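Local coordinates for protein cell division GTPase FtsZ, diverged (Clostridium botulinum C, PDB 3V3T) that belongs to the tubulin/FtsZ family of cytoskeletal proteins, as a diverged member that joins a GTPase-type domain to a TubZ-like C-terminal domain, at residues 104-107 / 108-112; 201-204 / 205-209; 259-262 / 263-267. The protein carries 1 engineered substitution. All coordinates share one frame; numbering follows the deposited sequence.

Contact 1: 104-107 / 108-112; sequences SGIT and PPILG
Helix 101-117, the crossover helix of the beta-alpha-beta unit between strands 91-97 and 122-129, brings I106 against I110 one turn on and ties T107 to L111 through the backbone; S104 and G105 close the glycine-rich signature of the tubulin/FtsZ family. I106 and I110 lie side by side and point the same way. In I106 a chi1 of -68° sets CG1 beside the backbone N, which leaves the branch methyl CG2 anti to that N and directed along the helix at CD1 of I110, 3.5 Å away. Aliphatic residues suit this side: I106 also meets I12, and I110 packs on Y75, I78 and I79 of helix 75-85.

The two prolines have no N-H to give. CD of P108 instead lies 3.2 Å from O of S104, and CD of P109 lies 3.3 Å from O of G105. The regular pattern resumes beyond them: I110 N donates to I106 O (3.2 Å), almost straight at 169°, and L111 N to T107 O (2.9 Å). T107 turns OG1 back to the G103 carbonyl. Ring carbons thus occupy the places of two N-H groups, where the helix kinks, and R64 hydrogen-bonds the S104 carbonyl, the one P108 leaves without its helical donor.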
# COMPACT_ATOMS: atom_id res chain seq x y z
N SER A 104 9.45 -5.17 9.05
CA SER A 104 10.59 -5.18 8.15
C SER A 104 11.17 -6.59 7.93
O SER A 104 11.59 -6.93 6.83
CB SER A 104 11.67 -4.25 8.68
OG SER A 104 12.90 -4.47 8.01
N GLY A 105 11.22 -7.40 8.98
CA GLY A 105 11.94 -8.66 8.90
C GLY A 105 11.14 -9.85 8.41
O GLY A 105 11.68 -10.75 7.78
N ILE A 106 9.85 -9.86 8.71
CA ILE A 106 9.02 -11.02 8.44
C ILE A 106 8.25 -10.89 7.13
O ILE A 106 8.01 -11.89 6.46
CB ILE A 106 8.06 -11.28 9.63
CG1 ILE A 106 8.88 -11.73 10.84
CG2 ILE A 106 7.03 -12.32 9.29
CD1 ILE A 106 8.11 -11.69 12.15
N THR A 107 7.88 -9.66 6.75
CA THR A 107 7.03 -9.48 5.58
C THR A 107 7.66 -9.95 4.26
O THR A 107 7.00 -10.57 3.44
CB THR A 107 6.59 -8.02 5.40
OG1 THR A 107 6.08 -7.51 6.63
CG2 THR A 107 5.52 -7.90 4.31
N PRO A 108 8.94 -9.59 4.02
CA PRO A 108 9.52 -9.99 2.73
C PRO A 108 9.57 -11.51 2.53
O PRO A 108 9.13 -12.00 1.50
CB PRO A 108 10.93 -9.39 2.79
CG PRO A 108 10.80 -8.21 3.69
CD PRO A 108 9.81 -8.66 4.76
N PRO A 109 10.06 -12.26 3.52
CA PRO A 109 10.09 -13.71 3.28
C PRO A 109 8.69 -14.28 3.07
O PRO A 109 8.48 -15.05 2.14
CB PRO A 109 10.71 -14.29 4.56
CG PRO A 109 11.42 -13.15 5.20
CD PRO A 109 10.68 -11.89 4.81
N ILE A 110 7.74 -13.91 3.93
CA ILE A 110 6.39 -14.47 3.81
C ILE A 110 5.76 -14.13 2.47
O ILE A 110 5.15 -14.98 1.82
CB ILE A 110 5.47 -14.05 4.96
CG1 ILE A 110 6.02 -14.57 6.28
CG2 ILE A 110 4.10 -14.65 4.78
CD1 ILE A 110 5.02 -14.51 7.40
N LEU A 111 5.93 -12.89 2.03
CA LEU A 111 5.44 -12.47 0.72
C LEU A 111 6.17 -13.24 -0.41
O LEU A 111 5.53 -13.79 -1.30
CB LEU A 111 5.60 -10.97 0.58
CG LEU A 111 5.49 -10.21 -0.74
CD1 LEU A 111 4.28 -10.65 -1.53
CD2 LEU A 111 5.37 -8.74 -0.38
N GLY A 112 7.49 -13.31 -0.35
CA GLY A 112 8.24 -14.05 -1.35
C GLY A 112 7.83 -15.53 -1.39
O GLY A 112 7.70 -16.12 -2.46

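Contact 2: 201-204 / 205-209; sequences DEIS and KLLTM
I203 and L207 stand one turn apart, meeting loosely through CG2 of I203 and CD1 of L207 at 4.5 Å. The side chain of L207 is turned noticeably off a staggered position (chi1 -96°), with CB 3.3 Å from O of S204 and CG near the I203 carbonyl. Both residues are buried against helix 172-187, where I203 touches M187 and L207 touches F186 and M187, so bulky aliphatic groups fit this side. L206 swings CG to the side of its own backbone N, 3.5 Å from O of E202, and presses on F186, F247 and F272.

These residues form the short helix 200-208 in the region of the TubZ-like C-terminal family, following helix 172-187, which in tubulin-like proteins probably corresponds to the long core helix. At its start E202 reaches back, OE1 accepting the backbone N-H of D199, which is one half of a capping box; an acidic residue suits the first turn, where backbone N-H groups have no preceding turn to bond and a negative charge is probably welcomed.

K205 runs along the solvent side with its chain extended beyond CG. CB lies 3.5 Å from O of E202, and NZ of K205 ends 6.8 Å from OD2 of D201, too far for a salt bridge. At the last turn T208 places OG1 between its backbone N and carbonyl carbon (chi1 61°), 3.2 Å from O of S204. Whether its proton goes there is not settled, but T208 N does donate to S204 O at 2.9 Å, the N-H bent to 136°.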
# COMPACT_ATOMS: atom_id res chain seq x y z
N ASP A 201 -14.71 -4.80 -13.16
CA ASP A 201 -13.65 -5.54 -13.84
C ASP A 201 -12.44 -4.64 -14.04
O ASP A 201 -11.30 -5.09 -13.99
CB ASP A 201 -14.13 -6.06 -15.19
CG ASP A 201 -15.33 -6.99 -15.06
OD1 ASP A 201 -15.39 -7.72 -14.05
OD2 ASP A 201 -16.19 -6.98 -15.97
N GLU A 202 -12.70 -3.35 -14.27
CA GLU A 202 -11.63 -2.39 -14.45
C GLU A 202 -10.94 -2.11 -13.12
O GLU A 202 -9.72 -1.97 -13.06
CB GLU A 202 -12.15 -1.11 -15.12
CG GLU A 202 -12.56 -1.34 -16.59
CD GLU A 202 -13.46 -0.25 -17.18
OE1 GLU A 202 -14.04 0.54 -16.40
OE2 GLU A 202 -13.59 -0.19 -18.42
N ILE A 203 -11.74 -2.05 -12.06
CA ILE A 203 -11.21 -1.89 -10.72
C ILE A 203 -10.32 -3.07 -10.41
O ILE A 203 -9.21 -2.92 -9.90
CB ILE A 203 -12.33 -1.78 -9.69
CG1 ILE A 203 -12.87 -0.34 -9.65
CG2 ILE A 203 -11.85 -2.16 -8.32
CD1 ILE A 203 -14.21 -0.21 -8.97
N SER A 204 -10.80 -4.26 -10.76
CA SER A 204 -9.99 -5.47 -10.65
C SER A 204 -8.66 -5.32 -11.40
O SER A 204 -7.58 -5.57 -10.85
CB SER A 204 -10.77 -6.69 -11.16
OG SER A 204 -9.94 -7.84 -11.23
N LYS A 205 -8.72 -4.90 -12.66
CA LYS A 205 -7.51 -4.70 -13.46
C LYS A 205 -6.53 -3.70 -12.84
O LYS A 205 -5.32 -3.87 -12.91
CB LYS A 205 -7.86 -4.30 -14.90
CG LYS A 205 -8.10 -5.51 -15.80
CD LYS A 205 -8.94 -5.18 -17.01
CE LYS A 205 -9.22 -6.45 -17.82
NZ LYS A 205 -10.14 -6.21 -18.98
N LEU A 206 -7.06 -2.63 -12.24
CA LEU A 206 -6.20 -1.67 -11.57
C LEU A 206 -5.54 -2.31 -10.33
O LEU A 206 -4.38 -2.04 -10.03
CB LEU A 206 -6.98 -0.41 -11.18
CG LEU A 206 -7.42 0.51 -12.32
CD1 LEU A 206 -8.62 1.36 -11.91
CD2 LEU A 206 -6.27 1.39 -12.84
N LEU A 207 -6.29 -3.14 -9.62
CA LEU A 207 -5.82 -3.84 -8.44
C LEU A 207 -4.74 -4.87 -8.75
O LEU A 207 -3.85 -5.12 -7.94
CB LEU A 207 -6.98 -4.59 -7.79
CG LEU A 207 -7.73 -3.92 -6.64
CD1 LEU A 207 -8.90 -4.83 -6.23
CD2 LEU A 207 -6.79 -3.63 -5.47
N THR A 208 -4.83 -5.49 -9.92
CA THR A 208 -3.91 -6.57 -10.24
C THR A 208 -2.69 -6.10 -11.03
O THR A 208 -1.80 -6.90 -11.33
CB THR A 208 -4.63 -7.76 -10.93
OG1 THR A 208 -5.23 -7.35 -12.16
CG2 THR A 208 -5.70 -8.32 -10.02
N MET A 209 -2.63 -4.81 -11.35
CA MET A 209 -1.49 -4.25 -12.08
C MET A 209 -0.27 -4.21 -11.17
O MET A 209 -0.36 -3.82 -10.01
CB MET A 209 -1.79 -2.85 -12.59
CG MET A 209 -0.58 -2.15 -13.19
SD MET A 209 0.08 -2.99 -14.64
CE MET A 209 -1.29 -2.92 -15.78

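Contact 3: 259-262 / 263-267; sequences EAIK and SIVGY
Y267 lies back against the last turn of the helix it follows, its ring set over K262 with E259 at its edge. The helix, 258-265, is the crossover of a beta-alpha-beta unit that links the parallel strands 247-252 and 270-275 in the TubZ-like C-terminal region.

One face of the Y267 ring looks onto the K262 carbonyl: O lies nearest CE2, at 3.6 Å, displaced toward the rim. CB of K262 meets CD1 and CE1 of Y267, each at 3.9 Å; of the lysine side chain, it is this aliphatic root that meets the ring, while the extended chain carries the ammonium away. E259 comes to the ring from another direction. Its chain, bent at chi2 (61°), brings OE2 to the edge, in the ring plane and 3.9 Å from CE1 of Y267; side chain and ring cross at about a right angle, with carboxylate and ring planes 39° apart. An anion placed at the edge meets the slightly positive ring hydrogens, probably a mild attraction. Tyrosine suits the place because its flat ring can lie against backbone and lysine CB, while its hydroxyl is tolerated in an exposed position.

On the buried side I261 and V265 run side by side, pointing the same way, and touch CG2 to CG2 at 4.0 Å. These beta-branched groups pack on the sheet, I261 on I250 and V282, V265 on M248 and A284. V265 N donates to I261 O at 2.8 Å.

The helix ends at G266, whose positive phi (140°) and backbone shape would press any CB into the V265 carbonyl oxygen. G266 still gives its N-H to K262 O at 3.0 Å, and its own O turns back to lie 3.4 Å from CA of K262 in a CA-H...O contact.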
# COMPACT_ATOMS: atom_id res chain seq x y z
N GLU A 259 -6.75 14.69 -20.78
CA GLU A 259 -5.39 14.94 -21.24
C GLU A 259 -4.60 15.81 -20.26
O GLU A 259 -3.38 15.69 -20.15
CB GLU A 259 -5.37 15.57 -22.64
CG GLU A 259 -4.13 15.19 -23.44
CD GLU A 259 -4.02 13.68 -23.66
OE1 GLU A 259 -5.07 12.99 -23.71
OE2 GLU A 259 -2.88 13.18 -23.78
N ALA A 260 -5.29 16.68 -19.53
CA ALA A 260 -4.64 17.52 -18.54
C ALA A 260 -4.27 16.73 -17.28
O ALA A 260 -3.30 17.05 -16.60
CB ALA A 260 -5.51 18.72 -18.18
N ILE A 261 -5.04 15.70 -16.96
CA ILE A 261 -4.74 14.87 -15.81
C ILE A 261 -3.50 14.05 -16.10
O ILE A 261 -2.62 13.94 -15.26
CB ILE A 261 -5.90 13.90 -15.47
CG1 ILE A 261 -7.13 14.69 -14.99
CG2 ILE A 261 -5.46 12.85 -14.43
CD1 ILE A 261 -8.33 13.83 -14.72
N LYS A 262 -3.44 13.47 -17.29
CA LYS A 262 -2.29 12.70 -17.72
C LYS A 262 -1.06 13.60 -17.73
O LYS A 262 0.06 13.17 -17.43
CB LYS A 262 -2.53 12.12 -19.11
CG LYS A 262 -3.64 11.07 -19.16
CD LYS A 262 -3.95 10.65 -20.59
CE LYS A 262 -5.06 9.61 -20.62
NZ LYS A 262 -5.51 9.26 -22.01
N SER A 263 -1.28 14.86 -18.04
CA SER A 263 -0.19 15.83 -18.10
C SER A 263 0.48 15.97 -16.73
O SER A 263 1.70 16.11 -16.63
CB SER A 263 -0.72 17.18 -18.59
OG SER A 263 0.29 18.16 -18.53
N ILE A 264 -0.32 15.93 -15.68
CA ILE A 264 0.24 16.12 -14.35
C ILE A 264 0.63 14.80 -13.69
O ILE A 264 1.63 14.71 -12.98
CB ILE A 264 -0.72 16.88 -13.43
CG1 ILE A 264 -1.03 18.26 -14.00
CG2 ILE A 264 -0.11 17.05 -12.05
CD1 ILE A 264 0.12 19.21 -13.87
N VAL A 265 -0.17 13.76 -13.92
CA VAL A 265 -0.02 12.53 -13.16
C VAL A 265 0.92 11.50 -13.80
O VAL A 265 1.60 10.76 -13.11
CB VAL A 265 -1.37 11.86 -12.87
CG1 VAL A 265 -1.16 10.53 -12.14
CG2 VAL A 265 -2.23 12.78 -12.03
N GLY A 266 0.92 11.46 -15.12
CA GLY A 266 1.65 10.42 -15.83
C GLY A 266 0.84 9.95 -17.02
O GLY A 266 -0.39 10.02 -17.01
N TYR A 267 1.52 9.50 -18.07
CA TYR A 267 0.84 9.06 -19.28
C TYR A 267 0.62 7.54 -19.24
O TYR A 267 1.58 6.77 -19.21
CB TYR A 267 1.64 9.51 -20.50
CG TYR A 267 1.54 11.01 -20.69
CD1 TYR A 267 0.51 11.57 -21.44
CD2 TYR A 267 2.46 11.87 -20.10
CE1 TYR A 267 0.40 12.94 -21.60
CE2 TYR A 267 2.36 13.24 -20.26
CZ TYR A 267 1.33 13.77 -21.00
OH TYR A 267 1.23 15.14 -21.15

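Overall arrangement
All three are local contacts along one helix each, the third running on past the helix end; they follow in series along the chain, and none touches another. Contact 1 is the most buried, wedged between the GTPase-family sheet and two helices; its side-chain contacts across the turn are apolar, with prolines interrupting the backbone bonding. Contacts 2 and 3 share the TubZ-like C-terminal region, their centres about 20 Å apart; each has one aliphatic side turned inward and charged residues facing outward. Strand 247-252 lies against both. Contact 2 runs from near a helix start to its last turn, whereas contact 3 finishes a crossover helix with glycine and an aromatic ring. Contacts 1 and 3 lie on opposite sides of the chain's centre.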